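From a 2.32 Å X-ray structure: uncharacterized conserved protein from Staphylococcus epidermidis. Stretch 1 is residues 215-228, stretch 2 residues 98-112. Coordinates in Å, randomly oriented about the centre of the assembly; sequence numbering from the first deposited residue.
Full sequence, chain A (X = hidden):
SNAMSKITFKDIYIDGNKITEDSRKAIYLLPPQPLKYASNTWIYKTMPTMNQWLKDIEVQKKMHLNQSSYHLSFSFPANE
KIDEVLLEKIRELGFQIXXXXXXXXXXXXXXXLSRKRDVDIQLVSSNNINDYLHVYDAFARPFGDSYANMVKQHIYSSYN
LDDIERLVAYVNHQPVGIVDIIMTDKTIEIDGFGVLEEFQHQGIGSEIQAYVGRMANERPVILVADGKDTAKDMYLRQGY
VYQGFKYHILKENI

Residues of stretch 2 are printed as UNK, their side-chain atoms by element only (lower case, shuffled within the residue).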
# COMPACT_ATOMS: atom_id res chain seq x y z
N MSE A 215 19.50 5.82 -17.66
CA MSE A 215 20.76 5.70 -16.94
C MSE A 215 21.13 4.26 -16.67
O MSE A 215 22.30 3.91 -16.71
CB MSE A 215 20.75 6.42 -15.61
CG MSE A 215 20.61 7.88 -15.70
SE MSE A 215 20.49 8.59 -13.88
CE MSE A 215 19.60 7.16 -12.93
N ALA A 216 20.16 3.41 -16.37
CA ALA A 216 20.51 2.09 -15.91
C ALA A 216 21.28 1.25 -16.92
O ALA A 216 22.03 0.34 -16.54
CB ALA A 216 19.29 1.36 -15.42
N ASN A 217 21.11 1.55 -18.21
CA ASN A 217 21.56 0.68 -19.29
C ASN A 217 20.77 -0.62 -19.30
O ASN A 217 19.57 -0.59 -19.49
CB ASN A 217 23.06 0.42 -19.21
CG ASN A 217 23.86 1.50 -19.86
OD1 ASN A 217 24.33 2.42 -19.18
ND2 ASN A 217 24.01 1.41 -21.19
N GLU A 218 21.44 -1.76 -19.13
CA GLU A 218 20.71 -3.00 -18.90
C GLU A 218 20.75 -3.47 -17.43
O GLU A 218 20.31 -4.59 -17.11
CB GLU A 218 21.16 -4.07 -19.90
CG GLU A 218 20.81 -3.70 -21.40
CD GLU A 218 20.09 -4.84 -22.16
OE1 GLU A 218 19.36 -5.66 -21.51
OE2 GLU A 218 20.23 -4.94 -23.42
N ARG A 219 21.26 -2.61 -16.55
CA ARG A 219 21.14 -2.86 -15.11
C ARG A 219 19.67 -2.87 -14.68
O ARG A 219 18.91 -1.99 -15.05
CB ARG A 219 21.89 -1.81 -14.27
CG ARG A 219 23.40 -1.92 -14.32
CD ARG A 219 24.12 -0.73 -13.68
NE ARG A 219 23.91 0.57 -14.35
CZ ARG A 219 24.48 1.72 -13.96
NH1 ARG A 219 25.31 1.78 -12.92
NH2 ARG A 219 24.21 2.85 -14.60
N PRO A 220 19.26 -3.90 -13.92
CA PRO A 220 17.96 -3.86 -13.28
C PRO A 220 17.81 -2.64 -12.37
O PRO A 220 18.79 -2.14 -11.74
CB PRO A 220 17.98 -5.10 -12.36
CG PRO A 220 19.09 -6.00 -12.90
CD PRO A 220 19.83 -5.26 -13.98
N VAL A 221 16.57 -2.19 -12.23
CA VAL A 221 16.36 -1.16 -11.25
C VAL A 221 15.45 -1.59 -10.12
O VAL A 221 14.45 -2.30 -10.36
CB VAL A 221 16.15 0.28 -11.84
CG1 VAL A 221 15.87 0.26 -13.30
CG2 VAL A 221 15.19 1.18 -10.97
N ILE A 222 15.86 -1.24 -8.90
CA ILE A 222 15.31 -1.82 -7.73
C ILE A 222 15.12 -0.77 -6.63
O ILE A 222 15.75 0.32 -6.64
CB ILE A 222 16.24 -2.91 -7.17
CG1 ILE A 222 17.40 -2.28 -6.37
CG2 ILE A 222 16.70 -3.87 -8.30
CD1 ILE A 222 18.41 -3.25 -5.82
N LEU A 223 14.20 -1.11 -5.73
CA LEU A 223 13.79 -0.25 -4.67
C LEU A 223 13.16 -1.08 -3.58
O LEU A 223 12.71 -2.23 -3.84
CB LEU A 223 12.78 0.75 -5.16
CG LEU A 223 11.40 0.26 -5.55
CD1 LEU A 223 10.47 0.49 -4.37
CD2 LEU A 223 10.89 1.01 -6.78
N VAL A 224 13.10 -0.47 -2.39
CA VAL A 224 12.41 -1.04 -1.29
C VAL A 224 11.37 -0.06 -0.82
O VAL A 224 11.65 1.08 -0.68
CB VAL A 224 13.40 -1.30 -0.13
CG1 VAL A 224 12.72 -1.14 1.21
CG2 VAL A 224 14.03 -2.70 -0.26
N ALA A 225 10.17 -0.52 -0.53
CA ALA A 225 9.10 0.36 -0.01
C ALA A 225 8.45 -0.22 1.21
O ALA A 225 8.27 -1.46 1.29
CB ALA A 225 8.02 0.57 -1.07
N ASP A 226 8.06 0.65 2.14
CA ASP A 226 7.30 0.14 3.27
C ASP A 226 5.79 0.40 3.17
O ASP A 226 5.29 0.72 2.07
CB ASP A 226 7.88 0.59 4.61
CG ASP A 226 7.90 2.09 4.76
OD1 ASP A 226 6.91 2.71 4.32
OD2 ASP A 226 8.90 2.63 5.31
N GLY A 227 5.08 0.20 4.30
CA GLY A 227 3.62 0.35 4.40
C GLY A 227 3.15 1.79 4.24
O GLY A 227 2.10 2.06 3.66
N LYS A 228 3.93 2.75 4.75
CA LYS A 228 3.58 4.17 4.56
C LYS A 228 4.28 4.74 3.32
O LYS A 228 5.02 5.74 3.39
CB LYS A 228 3.88 5.02 5.79
CG LYS A 228 2.72 5.15 6.80
CD LYS A 228 2.45 6.65 7.26
CE LYS A 228 3.53 7.71 6.81
NZ LYS A 228 3.25 9.12 7.32
N UNK A 98 6.26 -3.39 11.01
CA UNK A 98 5.90 -3.13 9.64
C UNK A 98 6.61 -4.10 8.71
O UNK A 98 7.31 -4.99 9.16
N UNK A 99 6.42 -3.93 7.41
CA UNK A 99 7.00 -4.80 6.41
C UNK A 99 7.68 -3.95 5.34
O UNK A 99 7.11 -2.94 4.84
c UNK A 99 6.43 -6.50 4.60
c UNK A 99 5.92 -5.67 5.81
c UNK A 99 5.37 -6.64 6.87
N UNK A 100 8.92 -4.30 5.01
CA UNK A 100 9.60 -3.71 3.85
C UNK A 100 9.34 -4.66 2.73
O UNK A 100 9.34 -5.87 2.96
c UNK A 100 12.69 -3.05 5.88
c UNK A 100 11.09 -3.66 4.07
c UNK A 100 10.84 -1.34 5.31
c UNK A 100 11.78 -2.48 4.78
N UNK A 101 9.13 -4.13 1.54
CA UNK A 101 8.90 -4.93 0.33
C UNK A 101 9.93 -4.59 -0.74
O UNK A 101 10.14 -3.38 -1.05
o UNK A 101 4.05 -5.31 0.60
c UNK A 101 5.05 -4.69 0.15
c UNK A 101 6.43 -5.28 0.45
o UNK A 101 4.95 -3.64 -0.55
c UNK A 101 7.55 -4.59 -0.26
N UNK A 102 10.58 -5.61 -1.27
CA UNK A 102 11.52 -5.40 -2.34
C UNK A 102 10.83 -5.49 -3.72
O UNK A 102 10.23 -6.53 -4.05
c UNK A 102 13.68 -6.37 -3.40
c UNK A 102 12.65 -6.43 -2.26
c UNK A 102 14.58 -5.10 -3.28
c UNK A 102 14.56 -7.66 -3.40
N UNK A 103 10.91 -4.41 -4.51
CA UNK A 103 10.43 -4.39 -5.92
C UNK A 103 11.54 -4.33 -6.94
O UNK A 103 12.56 -3.66 -6.75
o UNK A 103 4.76 -4.07 -3.09
c UNK A 103 8.18 -3.41 -5.38
c UNK A 103 7.16 -4.24 -5.83
c UNK A 103 9.44 -3.23 -6.17
c UNK A 103 6.91 -3.07 -3.34
c UNK A 103 8.06 -2.87 -4.10
c UNK A 103 5.90 -3.85 -3.85
c UNK A 103 6.03 -4.45 -5.08
N UNK A 104 11.34 -5.03 -8.05
CA UNK A 104 12.38 -5.11 -9.05
C UNK A 104 11.79 -4.87 -10.42
O UNK A 104 10.65 -5.23 -10.65
c UNK A 104 12.25 -7.55 -9.71
c UNK A 104 14.42 -6.45 -9.59
c UNK A 104 13.07 -6.49 -8.96
N UNK A 105 12.57 -4.29 -11.33
CA UNK A 105 12.15 -4.15 -12.71
C UNK A 105 13.35 -4.14 -13.67
O UNK A 105 14.45 -3.77 -13.27
c UNK A 105 12.07 -1.66 -12.89
c UNK A 105 10.47 -3.12 -14.25
c UNK A 105 11.24 -2.93 -12.92
c UNK A 105 9.44 -2.02 -14.64
N UNK A 106 13.17 -4.59 -14.92
CA UNK A 106 14.23 -4.47 -15.98
C UNK A 106 14.24 -3.06 -16.52
O UNK A 106 13.16 -2.50 -16.67
o UNK A 106 13.78 -8.89 -16.25
o UNK A 106 13.73 -8.42 -18.43
c UNK A 106 14.04 -5.47 -17.17
c UNK A 106 13.11 -6.63 -16.83
c UNK A 106 13.59 -8.07 -17.20
N UNK A 107 15.42 -2.48 -16.79
CA UNK A 107 15.55 -1.09 -17.32
C UNK A 107 14.63 -0.77 -18.48
O UNK A 107 13.92 0.22 -18.45
c UNK A 107 17.00 -0.78 -17.73
N UNK A 108 14.66 -1.63 -19.50
CA UNK A 108 13.92 -1.39 -20.73
C UNK A 108 12.44 -1.11 -20.40
O UNK A 108 11.80 -0.27 -21.04
c UNK A 108 14.09 -2.60 -21.69
c UNK A 108 13.21 -3.99 -23.62
c UNK A 108 12.85 -3.03 -22.44
n UNK A 108 12.70 -4.78 -25.80
c UNK A 108 12.37 -3.72 -24.87
N UNK A 109 11.90 -1.79 -19.39
CA UNK A 109 10.49 -1.64 -19.05
C UNK A 109 10.20 -0.21 -18.59
O UNK A 109 9.12 0.30 -18.82
c UNK A 109 10.07 -2.67 -18.00
N UNK A 110 11.17 0.43 -17.96
CA UNK A 110 11.05 1.83 -17.54
C UNK A 110 11.36 2.79 -18.70
O UNK A 110 10.80 3.91 -18.76
c UNK A 110 12.78 1.51 -14.07
c UNK A 110 10.31 1.48 -14.48
c UNK A 110 12.01 2.10 -16.38
c UNK A 110 11.64 2.10 -14.89
N UNK A 111 12.25 2.40 -19.60
CA UNK A 111 12.56 3.23 -20.77
C UNK A 111 11.26 3.44 -21.57
O UNK A 111 10.90 4.54 -21.96
c UNK A 111 15.92 1.67 -22.18
c UNK A 111 17.17 1.19 -21.42
n UNK A 111 18.24 0.71 -22.34
c UNK A 111 14.96 2.34 -21.15
c UNK A 111 13.56 2.51 -21.69
N UNK A 112 10.59 2.32 -21.82
CA UNK A 112 9.30 2.28 -22.49
C UNK A 112 8.26 3.30 -21.93
O UNK A 112 7.35 3.69 -22.65
c UNK A 112 6.25 1.07 -22.63
o UNK A 112 6.16 1.34 -21.39
c UNK A 112 8.75 0.85 -22.34
o UNK A 112 5.29 1.19 -23.44
c UNK A 112 7.57 0.54 -23.20

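Position 98 has no side-chain atoms and is G98; it makes no contact with stretch 1. Position 99 carries one carbon bearing two more, the fork of a valine. The V99 side chain stays clear of stretch 1, but V99 O lies 3.5 Å from D226 CA in a CA-H...O contact.

At position 100 four carbons fork at the second: this is L100, with CG 3.9 Å from V224 CG1 and CD1 3.6 Å from D226 CB. Position 101 shows three carbons, the third holding two oxygens, hence E101. Its backbone pairs twice with A225, E101 N to A225 O at 2.8 Å and A225 N to E101 O at 2.9 Å. Position 102 again has four carbons forked at the second; L102 is a non-hydrogen-bonded partner of V224, and its CD1 sits 3.9 Å from V224 CG2.

One carbon leading to a six-carbon ring with a single oxygen identifies position 103 as Y103. Its CB lies 4.1 Å from L223 CG, its ring meets A225 obliquely, with CE2 4.4 Å from A225 CB, and its OH donates to E101 OE2 at 2.6 Å. Position 104 has three carbons, one carrying the other two, and touches I222; V104 CG2 is 3.7 Å from I222 CG2. Four carbons at position 105, forked at the first with one arm two carbons long, give I105, whose CG2 is 4.3 Å from V221 CG1.

Position 106 has three carbons ending in two oxygens and points away from stretch 1: E106. The lone carbon of position 107 marks A107; its CB approaches N217 O to 3.1 Å and A216 CB to 3.9 Å. Position 108, four carbons in a row ending in nitrogen, is K108, and position 109, a single carbon, is A109; neither touches stretch 1. Position 110 has four carbons forked at the second and reaches V221: L110 CD2 is 3.4 Å from V221 CG1. Position 111 is a four-carbon chain ending in nitrogen, K111, whose NZ makes a weak hydrogen bond to N217 O at 3.4 Å. Position 112, three carbons and two terminal oxygens, is E112, out of reach.

The strands run antiparallel, 162° apart. Reciprocal hydrogen bonds at V221–I105, L223–Y103 and A225–E101 fix the register. Between them, I222–V104 and V224–L102 place apolar side chains on the other face. Beyond the strand, A107 and L110 extend the packing to A216 and V221, and the contact buries 796 Å² in all.

Stretch 2 (98-112) GVLELYVIEAKALKE
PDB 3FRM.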